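Local coordinates for protein sugar kinase (Agrobacterium tumefaciens, PDB 2RBC) that probably phosphorylates a sugar or related substrate at the expense of ATP, as a putative ribokinase-like member of the pfkB carbohydrate kinase family, at residues Gln236-Val241 with Trp250-Asp255; Thr257-Thr262 with Gln291-Val296. One frame throughout, in Å; residues are numbered along the deposited sequence.

How the interactions relate
Interaction 1 closes before interaction 2 opens along the chain, and their centres lie 10 Å apart on the same side of the molecule. Strands 238-242, 248-251 and 258-261 follow one another as antiparallel neighbours at one end of the large, otherwise mainly parallel sheet of the ribokinase-like fold. Interaction 1 pairs the first two strands; interaction 2 places the start of helix 292-307 against the third. The two meet directly: Trp250 O lies 2.7 Å from His259 N, a probable backbone hydrogen bond, and Trp250 CZ3 lies 3.6 Å from Gln261 CB. The Trp250 ring thus reaches both Gln261 and the start of helix 292-307, joining this end of the sheet to the helix that lies against it.

Interaction 1 (Gln236-Val241 with Trp250-Asp255); sequences QTFIAV and WTEADD
The rings of Phe238 and Trp250 lie near parallel, 26° between planes, but are slid apart: the phenyl centroid is 5.1 Å from that of the five-membered ring and overlap is slight. Contact is made at the CE2-CZ side of the phenyl ring, closest where Phe238 CE2 reaches Trp250 CD1 at 3.4 Å. Glu252 borders both rings, with Glu252 OE1 in plane at the phenyl edge, 3.6 Å from Phe238 CD2, and its carboxyl carbon at the indole edge. Bent at chi2 (-76°), the Glu252 chain folds back to take the indole N-H: Trp250 NE1 donates to Glu252 OE2 over 3.0 Å, within the indole plane but from above the carboxylate plane. OE1 is also bonded to Ser292 OG, which would help fix the carboxylate's rotation. The backbones that carry these groups form an antiparallel beta hairpin, strands 238-242 and 248-251. Ile239 and Thr251 are its hydrogen-bonded pair, Ile239 N to Thr251 O 3.0 Å and Thr251 N to Ile239 O 2.8 Å, both nearly straight; Ala240 and Trp250 form the adjoining non-hydrogen-bonded pair, their CB atoms meeting at 3.8 Å. Thr251 OG1, on the opposite face from Trp250, turns toward a water within hydrogen-bonding distance of Thr237 O and Glu252 O as well, bridging the strands where direct pairing stops. Farther out, a type II turn from Glu252 to Asp255 leads the chain away, and Ala253 CB lies 3.5 Å from Gln236 O. His206 and Phe282 also meet the Phe238 ring, while Val296 touches Trp250.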
loop_
_atom_site.group_PDB
_atom_site.type_symbol
_atom_site.label_atom_id
_atom_site.label_comp_id
_atom_site.label_asym_id
_atom_site.label_seq_id
_atom_site.Cartn_x
_atom_site.Cartn_y
_atom_site.Cartn_z
ATOM N N GLN A 236 -11.284 41.811 1.479
ATOM C CA GLN A 236 -11.369 41.936 0.023
ATOM C C GLN A 236 -11.367 40.569 -0.678
ATOM O O GLN A 236 -11.282 40.501 -1.905
ATOM C CB GLN A 236 -10.158 42.755 -0.439
ATOM C CG GLN A 236 -10.077 43.122 -1.904
ATOM C CD GLN A 236 -8.626 43.503 -2.340
ATOM O OE1 GLN A 236 -7.622 42.814 -2.002
ATOM N NE2 GLN A 236 -8.520 44.614 -3.062
ATOM N N THR A 237 -11.536 39.503 0.096
ATOM C CA THR A 237 -11.421 38.140 -0.380
ATOM C C THR A 237 -12.771 37.446 -0.221
ATOM O O THR A 237 -13.446 37.631 0.809
ATOM C CB THR A 237 -10.325 37.422 0.420
ATOM O OG1 THR A 237 -9.128 38.214 0.389
ATOM C CG2 THR A 237 -9.992 36.010 -0.106
ATOM N N PHE A 238 -13.174 36.662 -1.225
ATOM C CA PHE A 238 -14.236 35.662 -1.054
ATOM C C PHE A 238 -13.789 34.573 -0.047
ATOM O O PHE A 238 -12.747 33.938 -0.233
ATOM C CB PHE A 238 -14.633 35.061 -2.407
ATOM C CG PHE A 238 -15.699 34.004 -2.305
ATOM C CD1 PHE A 238 -15.366 32.707 -1.946
ATOM C CD2 PHE A 238 -17.042 34.309 -2.570
ATOM C CE1 PHE A 238 -16.334 31.740 -1.850
ATOM C CE2 PHE A 238 -18.004 33.338 -2.472
ATOM C CZ PHE A 238 -17.650 32.058 -2.120
ATOM N N ILE A 239 -14.566 34.375 1.029
ATOM C CA ILE A 239 -14.249 33.374 2.043
ATOM C C ILE A 239 -15.425 32.430 2.271
ATOM O O ILE A 239 -16.517 32.871 2.607
ATOM C CB ILE A 239 -13.958 34.014 3.403
ATOM C CG1 ILE A 239 -12.850 35.093 3.312
ATOM C CG2 ILE A 239 -13.639 32.933 4.459
ATOM C CD1 ILE A 239 -11.470 34.565 3.010
ATOM N N ALA A 240 -15.177 31.135 2.103
ATOM C CA ALA A 240 -16.148 30.109 2.429
ATOM C C ALA A 240 -15.572 29.128 3.459
ATOM O O ALA A 240 -14.373 28.877 3.479
ATOM C CB ALA A 240 -16.591 29.338 1.119
ATOM N N VAL A 241 -16.427 28.602 4.320
ATOM C CA VAL A 241 -16.047 27.479 5.165
ATOM C C VAL A 241 -17.050 26.373 4.906
ATOM O O VAL A 241 -18.270 26.601 5.042
ATOM C CB VAL A 241 -16.007 27.835 6.662
ATOM C CG1 VAL A 241 -15.495 26.617 7.478
ATOM C CG2 VAL A 241 -15.107 29.075 6.933
ATOM N N TRP A 250 -20.490 31.472 3.798
ATOM C CA TRP A 250 -19.501 32.305 3.088
ATOM C C TRP A 250 -19.810 33.780 3.191
ATOM O O TRP A 250 -20.947 34.188 3.505
ATOM C CB TRP A 250 -19.371 31.898 1.591
ATOM C CG TRP A 250 -20.459 32.430 0.651
ATOM C CD1 TRP A 250 -20.397 33.549 -0.107
ATOM C CD2 TRP A 250 -21.720 31.822 0.366
ATOM N NE1 TRP A 250 -21.551 33.698 -0.841
ATOM C CE2 TRP A 250 -22.378 32.640 -0.574
ATOM C CE3 TRP A 250 -22.362 30.652 0.817
ATOM C CZ2 TRP A 250 -23.665 32.351 -1.055
ATOM C CZ3 TRP A 250 -23.613 30.351 0.328
ATOM C CH2 TRP A 250 -24.252 31.198 -0.610
ATOM N N THR A 251 -18.765 34.558 2.905
ATOM C CA THR A 251 -18.842 35.997 2.748
ATOM C C THR A 251 -18.200 36.397 1.407
ATOM O O THR A 251 -17.154 35.878 0.989
ATOM C CB THR A 251 -18.165 36.756 3.947
ATOM O OG1 THR A 251 -16.787 36.398 4.022
ATOM C CG2 THR A 251 -18.821 36.452 5.293
ATOM N N GLU A 252 -18.853 37.338 0.730
ATOM C CA GLU A 252 -18.323 37.918 -0.492
ATOM C C GLU A 252 -17.224 38.924 -0.181
ATOM O O GLU A 252 -17.163 39.482 0.927
ATOM C CB GLU A 252 -19.430 38.648 -1.247
ATOM C CG GLU A 252 -20.681 37.818 -1.515
ATOM C CD GLU A 252 -20.512 36.805 -2.632
ATOM O OE1 GLU A 252 -19.488 36.853 -3.369
ATOM O OE2 GLU A 252 -21.433 35.959 -2.762
ATOM N N ALA A 253 -16.393 39.203 -1.189
ATOM C CA ALA A 253 -15.448 40.309 -1.133
ATOM C C ALA A 253 -16.163 41.589 -0.764
ATOM O O ALA A 253 -17.270 41.814 -1.215
ATOM C CB ALA A 253 -14.750 40.489 -2.484
ATOM N N ASP A 254 -15.517 42.362 0.104
ATOM C CA ASP A 254 -15.911 43.716 0.486
ATOM C C ASP A 254 -17.265 43.837 1.215
ATOM O O ASP A 254 -17.767 44.948 1.355
ATOM C CB ASP A 254 -15.829 44.677 -0.727
ATOM C CG ASP A 254 -14.408 44.770 -1.343
ATOM O OD1 ASP A 254 -13.367 44.577 -0.675
ATOM O OD2 ASP A 254 -14.340 45.074 -2.545
ATOM N N ASP A 255 -17.823 42.729 1.723
ATOM C CA ASP A 255 -19.115 42.742 2.424
ATOM C C ASP A 255 -19.143 41.701 3.541
ATOM O O ASP A 255 -18.883 40.543 3.284
ATOM C CB ASP A 255 -20.269 42.455 1.447
ATOM C CG ASP A 255 -21.630 42.789 2.029
ATOM O OD1 ASP A 255 -22.064 42.240 3.070
ATOM O OD2 ASP A 255 -22.308 43.670 1.452
HETATM O O HOH W 1 -15.342 38.162 2.562
#

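Interaction 2 (Thr257-Thr262 with Gln291-Val296); sequences TVHFQT and QSRAAV. With SO4 (sulfate ion), chain C; SO4 (sulfate ion), chain B.
Strand 258-261 and the first turn of helix 292-307 run in roughly the same direction, the axes of the strand and of residues 292-296 being 36° apart and 9.4 Å distant at closest approach, and Arg293 spans the gap. Its chain leaves the helix extended and bends at chi3 (-69°), bringing NH1 between two oxygens of the strand. Arg293 NH1 donates hydrogen bonds to Phe260 O (2.9 Å) and Gln261 OE1 (2.8 Å); both acceptors lie in the guanidinium plane, although NH1 stands above each carbonyl plane. NH2 adds a weak bond to Phe260 O and donates to a water that also receives Phe260 N-H. Arg293 NE donates to sulfate O4 at 3.0 Å, and O2 of that ion sits over one face of the His259 ring. Gln261 crosses Arg293 at about a right angle; Gln261 NE2 donates to Thr262 O (2.8 Å) and to a second sulfate, while Gln261 CB rests on Val296 CG1 at 3.8 Å. Both sulfates probably come from the crystallisation liquor. Gln261 OE1 has a further donor in Arg297, one turn along the helix. Strand 258-261 pairs with strand 248-251, whose Trp250 touches Arg293; Ala295 packs on helix 274-287, and Trp329 of helix 319-330 touches Gln261 and Thr262.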
loop_
_atom_site.group_PDB
_atom_site.type_symbol
_atom_site.label_atom_id
_atom_site.label_comp_id
_atom_site.label_asym_id
_atom_site.label_seq_id
_atom_site.Cartn_x
_atom_site.Cartn_y
_atom_site.Cartn_z
ATOM N N THR A 257 -21.769 40.459 5.179
ATOM C CA THR A 257 -22.935 39.605 5.215
ATOM C C THR A 257 -22.559 38.141 5.070
ATOM O O THR A 257 -21.882 37.768 4.107
ATOM C CB THR A 257 -23.935 39.960 4.107
ATOM O OG1 THR A 257 -24.234 41.355 4.183
ATOM C CG2 THR A 257 -25.196 39.140 4.282
ATOM N N VAL A 258 -22.962 37.334 6.049
ATOM C CA VAL A 258 -22.709 35.895 6.054
ATOM C C VAL A 258 -23.872 35.177 5.349
ATOM O O VAL A 258 -25.025 35.331 5.717
ATOM C CB VAL A 258 -22.466 35.346 7.494
ATOM C CG1 VAL A 258 -22.217 33.804 7.474
ATOM C CG2 VAL A 258 -21.259 36.082 8.144
ATOM N N HIS A 259 -23.548 34.412 4.310
ATOM C CA HIS A 259 -24.536 33.631 3.550
ATOM C C HIS A 259 -24.361 32.195 3.919
ATOM O O HIS A 259 -23.272 31.759 4.293
ATOM C CB HIS A 259 -24.318 33.796 2.046
ATOM C CG HIS A 259 -24.334 35.217 1.612
ATOM N ND1 HIS A 259 -25.485 35.976 1.611
ATOM C CD2 HIS A 259 -23.334 36.045 1.243
ATOM C CE1 HIS A 259 -25.189 37.207 1.230
ATOM N NE2 HIS A 259 -23.893 37.271 0.989
ATOM N N PHE A 260 -25.436 31.443 3.761
ATOM C CA PHE A 260 -25.444 30.041 4.063
ATOM C C PHE A 260 -26.179 29.282 2.957
ATOM O O PHE A 260 -27.217 29.741 2.435
ATOM C CB PHE A 260 -26.127 29.780 5.406
ATOM C CG PHE A 260 -26.313 28.316 5.702
ATOM C CD1 PHE A 260 -25.224 27.516 5.941
ATOM C CD2 PHE A 260 -27.572 27.744 5.723
ATOM C CE1 PHE A 260 -25.374 26.170 6.184
ATOM C CE2 PHE A 260 -27.729 26.410 5.960
ATOM C CZ PHE A 260 -26.629 25.618 6.193
ATOM N N GLN A 261 -25.641 28.111 2.633
ATOM C CA GLN A 261 -26.263 27.207 1.677
ATOM C C GLN A 261 -26.238 25.790 2.227
ATOM O O GLN A 261 -25.193 25.235 2.512
ATOM C CB GLN A 261 -25.527 27.272 0.327
ATOM C CG GLN A 261 -26.059 26.325 -0.767
ATOM C CD GLN A 261 -27.519 26.530 -1.038
ATOM O OE1 GLN A 261 -27.912 27.601 -1.497
ATOM N NE2 GLN A 261 -28.345 25.517 -0.758
ATOM N N THR A 262 -27.413 25.202 2.375
ATOM C CA THR A 262 -27.500 23.833 2.830
ATOM C C THR A 262 -27.064 22.927 1.683
ATOM O O THR A 262 -27.091 23.333 0.518
ATOM C CB THR A 262 -28.923 23.486 3.289
ATOM O OG1 THR A 262 -28.893 22.291 4.070
ATOM C CG2 THR A 262 -29.854 23.295 2.114
ATOM N N GLN A 291 -22.366 33.025 -10.515
ATOM C CA GLN A 291 -22.695 33.660 -9.243
ATOM C C GLN A 291 -22.366 32.754 -8.068
ATOM O O GLN A 291 -22.371 31.525 -8.182
ATOM C CB GLN A 291 -24.163 34.075 -9.197
ATOM C CG GLN A 291 -24.520 35.153 -10.217
ATOM C CD GLN A 291 -23.627 36.383 -10.099
ATOM O OE1 GLN A 291 -23.616 37.059 -9.058
ATOM N NE2 GLN A 291 -22.854 36.668 -11.149
ATOM N N SER A 292 -22.061 33.377 -6.934
ATOM C CA SER A 292 -21.539 32.662 -5.756
ATOM C C SER A 292 -22.467 31.579 -5.216
ATOM O O SER A 292 -22.030 30.441 -5.012
ATOM C CB SER A 292 -21.237 33.654 -4.640
ATOM O OG SER A 292 -20.224 34.533 -5.080
ATOM N N ARG A 293 -23.734 31.899 -5.027
ATOM C CA ARG A 293 -24.657 30.896 -4.487
ATOM C C ARG A 293 -24.820 29.723 -5.471
ATOM O O ARG A 293 -24.735 28.556 -5.065
ATOM C CB ARG A 293 -26.013 31.490 -4.081
ATOM C CG ARG A 293 -26.942 30.432 -3.472
ATOM C CD ARG A 293 -28.291 31.013 -3.019
ATOM N NE ARG A 293 -28.114 31.878 -1.862
ATOM C CZ ARG A 293 -27.937 31.451 -0.614
ATOM N NH1 ARG A 293 -27.940 30.164 -0.319
ATOM N NH2 ARG A 293 -27.802 32.332 0.366
ATOM N N ALA A 294 -25.004 30.020 -6.762
ATOM C CA ALA A 294 -25.046 28.965 -7.818
ATOM C C ALA A 294 -23.810 28.047 -7.772
ATOM O O ALA A 294 -23.913 26.808 -7.877
ATOM C CB ALA A 294 -25.177 29.606 -9.187
ATOM N N ALA A 295 -22.644 28.659 -7.584
ATOM C CA ALA A 295 -21.373 27.937 -7.523
ATOM C C ALA A 295 -21.262 27.087 -6.259
ATOM O O ALA A 295 -20.784 25.970 -6.299
ATOM C CB ALA A 295 -20.240 28.904 -7.608
ATOM N N VAL A 296 -21.707 27.614 -5.130
ATOM C CA VAL A 296 -21.691 26.856 -3.905
ATOM C C VAL A 296 -22.653 25.677 -4.024
ATOM O O VAL A 296 -22.346 24.595 -3.581
ATOM C CB VAL A 296 -22.022 27.716 -2.708
ATOM C CG1 VAL A 296 -22.244 26.838 -1.473
ATOM C CG2 VAL A 296 -20.918 28.748 -2.442
HETATM S S SO4 C . -27.298 35.280 -1.849
HETATM O O1 SO4 C . -26.624 36.501 -2.274
HETATM O O2 SO4 C . -26.281 34.420 -1.246
HETATM O O3 SO4 C . -28.338 35.603 -0.870
HETATM O O4 SO4 C . -27.895 34.645 -3.022
HETATM S S SO4 B . -31.720 25.706 -0.821
HETATM O O1 SO4 B . -33.016 26.275 -1.177
HETATM O O2 SO4 B . -30.656 26.625 -1.193
HETATM O O3 SO4 B . -31.618 25.496 0.627
HETATM O O4 SO4 B . -31.581 24.454 -1.563
HETATM O O HOH W 2 -27.859 33.006 3.250
#